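PDB 1QE0: histidine--tRNA ligase from Staphylococcus aureus, which catalyses the ATP-dependent attachment of L-histidine to tRNA(His), releasing AMP and diphosphate, and works as a homodimer of the class II aminoacyl-tRNA synthetase family. Local coordinates for residues A[13-16]-A[17-20]; A[171-174]-A[175-179]. All coordinates share one frame; numbering follows the deposited sequence.

Contact 1. Residues A[13-16]-A[17-20]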
loop_
_atom_site.group_PDB
_atom_site.type_symbol
_atom_site.label_atom_id
_atom_site.label_comp_id
_atom_site.label_asym_id
_atom_site.label_seq_id
_atom_site.Cartn_x
_atom_site.Cartn_y
_atom_site.Cartn_z
ATOM N N PRO A 13 0.079 -15.341 -4.517
ATOM C CA PRO A 13 -1.075 -14.943 -5.348
ATOM C C PRO A 13 -2.512 -15.069 -4.825
ATOM O O PRO A 13 -3.387 -14.317 -5.259
ATOM C CB PRO A 13 -0.876 -15.751 -6.620
ATOM C CG PRO A 13 0.581 -15.715 -6.754
ATOM C CD PRO A 13 1.118 -15.959 -5.361
ATOM N N GLU A 14 -2.770 -15.984 -3.895
ATOM C CA GLU A 14 -4.124 -16.170 -3.354
ATOM C C GLU A 14 -4.507 -15.114 -2.343
ATOM O O GLU A 14 -5.685 -14.766 -2.206
ATOM C CB GLU A 14 -4.280 -17.530 -2.676
ATOM C CG GLU A 14 -5.732 -17.782 -2.259
ATOM C CD GLU A 14 -5.895 -18.952 -1.308
ATOM O OE1 GLU A 14 -5.613 -20.097 -1.715
ATOM O OE2 GLU A 14 -6.324 -18.730 -0.154
ATOM N N ASP A 15 -3.502 -14.641 -1.621
ATOM C CA ASP A 15 -3.671 -13.630 -0.599
ATOM C C ASP A 15 -3.352 -12.220 -1.050
ATOM O O ASP A 15 -3.987 -11.270 -0.581
ATOM C CB ASP A 15 -2.777 -13.981 0.560
ATOM C CG ASP A 15 -2.938 -15.393 0.969
ATOM O OD1 ASP A 15 -4.100 -15.805 1.091
ATOM O OD2 ASP A 15 -1.925 -16.094 1.131
ATOM N N SER A 16 -2.370 -12.068 -1.940
ATOM C CA SER A 16 -1.991 -10.739 -2.410
ATOM C C SER A 16 -3.193 -9.932 -2.838
ATOM O O SER A 16 -3.293 -8.765 -2.491
ATOM C CB SER A 16 -0.951 -10.789 -3.515
ATOM O OG SER A 16 -1.424 -11.545 -4.589
ATOM N N LYS A 17 -4.143 -10.572 -3.502
ATOM C CA LYS A 17 -5.365 -9.881 -3.916
ATOM C C LYS A 17 -6.218 -9.343 -2.738
ATOM O O LYS A 17 -6.883 -8.301 -2.885
ATOM C CB LYS A 17 -6.224 -10.783 -4.816
ATOM C CG LYS A 17 -6.760 -12.038 -4.131
ATOM C CD LYS A 17 -7.206 -13.084 -5.143
ATOM C CE LYS A 17 -7.773 -14.302 -4.452
ATOM N NZ LYS A 17 -7.976 -15.440 -5.395
ATOM N N LYS A 18 -6.187 -10.057 -1.601
ATOM C CA LYS A 18 -6.933 -9.716 -0.382
ATOM C C LYS A 18 -6.262 -8.535 0.251
ATOM O O LYS A 18 -6.932 -7.674 0.800
ATOM C CB LYS A 18 -6.908 -10.874 0.613
ATOM C CG LYS A 18 -7.558 -12.152 0.150
ATOM C CD LYS A 18 -7.262 -13.239 1.160
ATOM C CE LYS A 18 -8.030 -14.553 0.928
ATOM N NZ LYS A 18 -7.686 -15.238 -0.355
ATOM N N TRP A 19 -4.926 -8.533 0.224
ATOM C CA TRP A 19 -4.125 -7.419 0.756
ATOM C C TRP A 19 -4.390 -6.165 -0.077
ATOM O O TRP A 19 -4.641 -5.097 0.475
ATOM C CB TRP A 19 -2.627 -7.712 0.683
ATOM C CG TRP A 19 -2.131 -8.526 1.778
ATOM C CD1 TRP A 19 -2.305 -9.867 1.946
ATOM C CD2 TRP A 19 -1.419 -8.067 2.926
ATOM N NE1 TRP A 19 -1.747 -10.274 3.142
ATOM C CE2 TRP A 19 -1.195 -9.184 3.759
ATOM C CE3 TRP A 19 -0.945 -6.821 3.332
ATOM C CZ2 TRP A 19 -0.525 -9.084 4.977
ATOM C CZ3 TRP A 19 -0.276 -6.726 4.544
ATOM C CH2 TRP A 19 -0.068 -7.847 5.346
ATOM N N ARG A 20 -4.331 -6.292 -1.403
ATOM C CA ARG A 20 -4.562 -5.145 -2.273
ATOM C C ARG A 20 -5.952 -4.590 -2.134
ATOM O O ARG A 20 -6.152 -3.388 -2.259
ATOM C CB ARG A 20 -4.285 -5.465 -3.724
ATOM C CG ARG A 20 -2.854 -5.876 -3.955
ATOM C CD ARG A 20 -2.562 -5.838 -5.415
ATOM N NE ARG A 20 -3.507 -6.660 -6.156
ATOM C CZ ARG A 20 -3.207 -7.871 -6.577
ATOM N NH1 ARG A 20 -4.081 -8.594 -7.244
ATOM N NH2 ARG A 20 -2.003 -8.344 -6.343
#

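Contact 2. Residues A[171-174]-A[175-179]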
loop_
_atom_site.group_PDB
_atom_site.type_symbol
_atom_site.label_atom_id
_atom_site.label_comp_id
_atom_site.label_asym_id
_atom_site.label_seq_id
_atom_site.Cartn_x
_atom_site.Cartn_y
_atom_site.Cartn_z
ATOM N N SER A 171 -2.337 16.970 35.537
ATOM C CA SER A 171 -2.916 15.843 36.234
ATOM C C SER A 171 -1.873 14.768 36.432
ATOM O O SER A 171 -1.711 14.250 37.517
ATOM C CB SER A 171 -4.075 15.294 35.419
ATOM O OG SER A 171 -5.049 16.304 35.206
ATOM N N ARG A 172 -1.118 14.467 35.395
ATOM C CA ARG A 172 -0.119 13.432 35.525
ATOM C C ARG A 172 0.962 13.822 36.530
ATOM O O ARG A 172 1.462 12.970 37.275
ATOM C CB ARG A 172 0.493 13.092 34.179
ATOM C CG ARG A 172 1.401 11.905 34.267
ATOM C CD ARG A 172 2.141 11.717 32.993
ATOM N NE ARG A 172 1.672 10.543 32.270
ATOM C CZ ARG A 172 0.716 10.555 31.341
ATOM N NH1 ARG A 172 0.389 9.406 30.747
ATOM N NH2 ARG A 172 0.103 11.697 30.994
ATOM N N LYS A 173 1.315 15.103 36.576
ATOM C CA LYS A 173 2.331 15.549 37.514
ATOM C C LYS A 173 1.831 15.338 38.935
ATOM O O LYS A 173 2.521 14.729 39.743
ATOM C CB LYS A 173 2.689 17.007 37.252
ATOM C CG LYS A 173 3.349 17.752 38.417
ATOM C CD LYS A 173 2.317 18.617 39.169
ATOM C CE LYS A 173 2.986 19.663 40.049
ATOM N NZ LYS A 173 3.940 19.056 41.009
ATOM N N GLU A 174 0.616 15.800 39.223
ATOM C CA GLU A 174 0.038 15.635 40.552
ATOM C C GLU A 174 -0.334 14.189 40.877
ATOM O O GLU A 174 -0.538 13.868 42.039
ATOM C CB GLU A 174 -1.180 16.551 40.773
ATOM C CG GLU A 174 -2.371 16.265 39.858
ATOM C CD GLU A 174 -3.701 16.817 40.381
ATOM O OE1 GLU A 174 -4.477 17.401 39.579
ATOM O OE2 GLU A 174 -3.981 16.633 41.590
ATOM N N TYR A 175 -0.514 13.343 39.861
ATOM C CA TYR A 175 -0.840 11.935 40.098
ATOM C C TYR A 175 0.430 11.174 40.355
ATOM O O TYR A 175 0.416 10.145 41.011
ATOM C CB TYR A 175 -1.541 11.287 38.907
ATOM C CG TYR A 175 -1.445 9.764 38.917
ATOM C CD1 TYR A 175 -0.551 9.094 38.089
ATOM C CD2 TYR A 175 -2.233 9.004 39.770
ATOM C CE1 TYR A 175 -0.448 7.708 38.111
ATOM C CE2 TYR A 175 -2.135 7.623 39.805
ATOM C CZ TYR A 175 -1.246 6.975 38.975
ATOM O OH TYR A 175 -1.161 5.598 39.014
ATOM N N ASN A 176 1.514 11.622 39.739
ATOM C CA ASN A 176 2.804 10.974 39.942
ATOM C C ASN A 176 3.260 11.184 41.382
ATOM O O ASN A 176 3.737 10.255 42.036
ATOM C CB ASN A 176 3.848 11.507 38.969
ATOM C CG ASN A 176 3.805 10.804 37.616
ATOM O OD1 ASN A 176 3.439 9.635 37.515
ATOM N ND2 ASN A 176 4.228 11.509 36.573
ATOM N N GLU A 177 3.072 12.397 41.891
ATOM C CA GLU A 177 3.439 12.720 43.269
ATOM C C GLU A 177 2.703 11.797 44.240
ATOM O O GLU A 177 3.293 11.304 45.191
ATOM C CB GLU A 177 3.147 14.187 43.574
ATOM C CG GLU A 177 3.733 15.093 42.504
ATOM C CD GLU A 177 3.795 16.552 42.881
ATOM O OE1 GLU A 177 4.904 17.126 42.761
ATOM O OE2 GLU A 177 2.746 17.127 43.259
ATOM N N ALA A 178 1.437 11.515 43.968
ATOM C CA ALA A 178 0.660 10.630 44.817
ATOM C C ALA A 178 1.285 9.221 44.847
ATOM O O ALA A 178 1.350 8.595 45.904
ATOM C CB ALA A 178 -0.765 10.582 44.340
ATOM N N LEU A 179 1.742 8.722 43.698
ATOM C CA LEU A 179 2.396 7.402 43.616
ATOM C C LEU A 179 3.709 7.385 44.417
ATOM O O LEU A 179 4.174 6.340 44.851
ATOM C CB LEU A 179 2.724 7.052 42.160
ATOM C CG LEU A 179 1.662 6.643 41.144
ATOM C CD1 LEU A 179 2.074 7.117 39.769
ATOM C CD2 LEU A 179 1.468 5.141 41.156
#

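Contact 1. Residues A[13-16]-A[17-20]
K18 runs back along the helix beside E14, the two side chains pointing the same way, and slants across D15. A bend at its last torsion (chi4 64°) turns the ammonium inward, where NZ of K18 donates to the backbone O of E14 at 2.8 Å, from above the carbonyl plane. The two carboxylates stand further off: OE2 of E14 is 3.8 Å and OD1 of D15 3.9 Å from NZ of K18, both long salt bridges, which complete a charged network. Backbone bonds continue the turn, with O of D15 taking N of W19 at 3.0 Å and N of K18. The segment belongs to alpha-helix 13-33 of the class II synthetase chain, on a side that meets the second subunit of the homodimer. The indole of W19 meets O of D15 at its edge, in plane, CD1 lying 3.3 Å from that oxygen; elsewhere the ring packs on I310, E311 and L314 of helix 310-319. R20 folds back at chi3 (-55°), so that O of S16 lies over the rim of one guanidinium face. Both polar ends reach E37 of the second subunit, OG of S16 hydrogen-bonding its backbone O and NH2 of R20 forming a salt bridge with its carboxylate.

Contact 2. Residues A[171-174]-A[175-179]
The charged pair of this helical segment is K173 and E177, one turn apart, whose side chains meet at a slant. NZ of K173 lies 2.8 Å from OE1 of E177 in a close salt bridge, and OE2 of E177 lies 3.2 Å from NZ of K173. K173 reaches it through bends at chi2 (-100°) and chi4 (-56°), while E177 stays extended beyond CG; both residues are exposed. Among the backbone bonds, N of Y175 donates to O of S171 at 2.8 Å, N of N176 to O of R172 at 2.8 Å, and N of E177 to O of K173 at 3.2 Å. Packing of side chains joins R172 and N176, which lie alongside each other and point the same way, CG of R172 touching ND2 of N176 at 3.7 Å. Their guanidinium and amide planes are turned 61° apart. The amide ND2 of N176 also comes close to O of R172, but at a poor angle for a hydrogen bond. On the buried side, Y175 has CG anti to the backbone N, which carries the phenol off the turn, to an edge-to-face stack with F226 and a hydrogen bond from OH to O of P221. The arrangement is that of an amphipathic alpha-helix, here helix 169-183, with an i to i+4 lysine-glutamate bridge on its outer face.

Contacts 1 and 2 are each local to one helix, 13-33 and 169-183 respectively, and share no element; their centres lie 49 Å apart, with nearest atoms about 31 Å apart. Both are partly buried and pair a lysine with acidic partners along the helix, two in contact 1 and one in contact 2. In contact 1 the ammonium is bonded to a backbone carbonyl, with the carboxylates in long salt bridges; in contact 2 the carboxylate is close. Residues 13-20 meet both helix 310-319 of their own chain and the second subunit, whereas 171-179 touch no other chain and bury a tyrosine against loops of their own. The centre of contact 2 is about 36 Å from the centre of the chain, that of contact 1 about 14 Å.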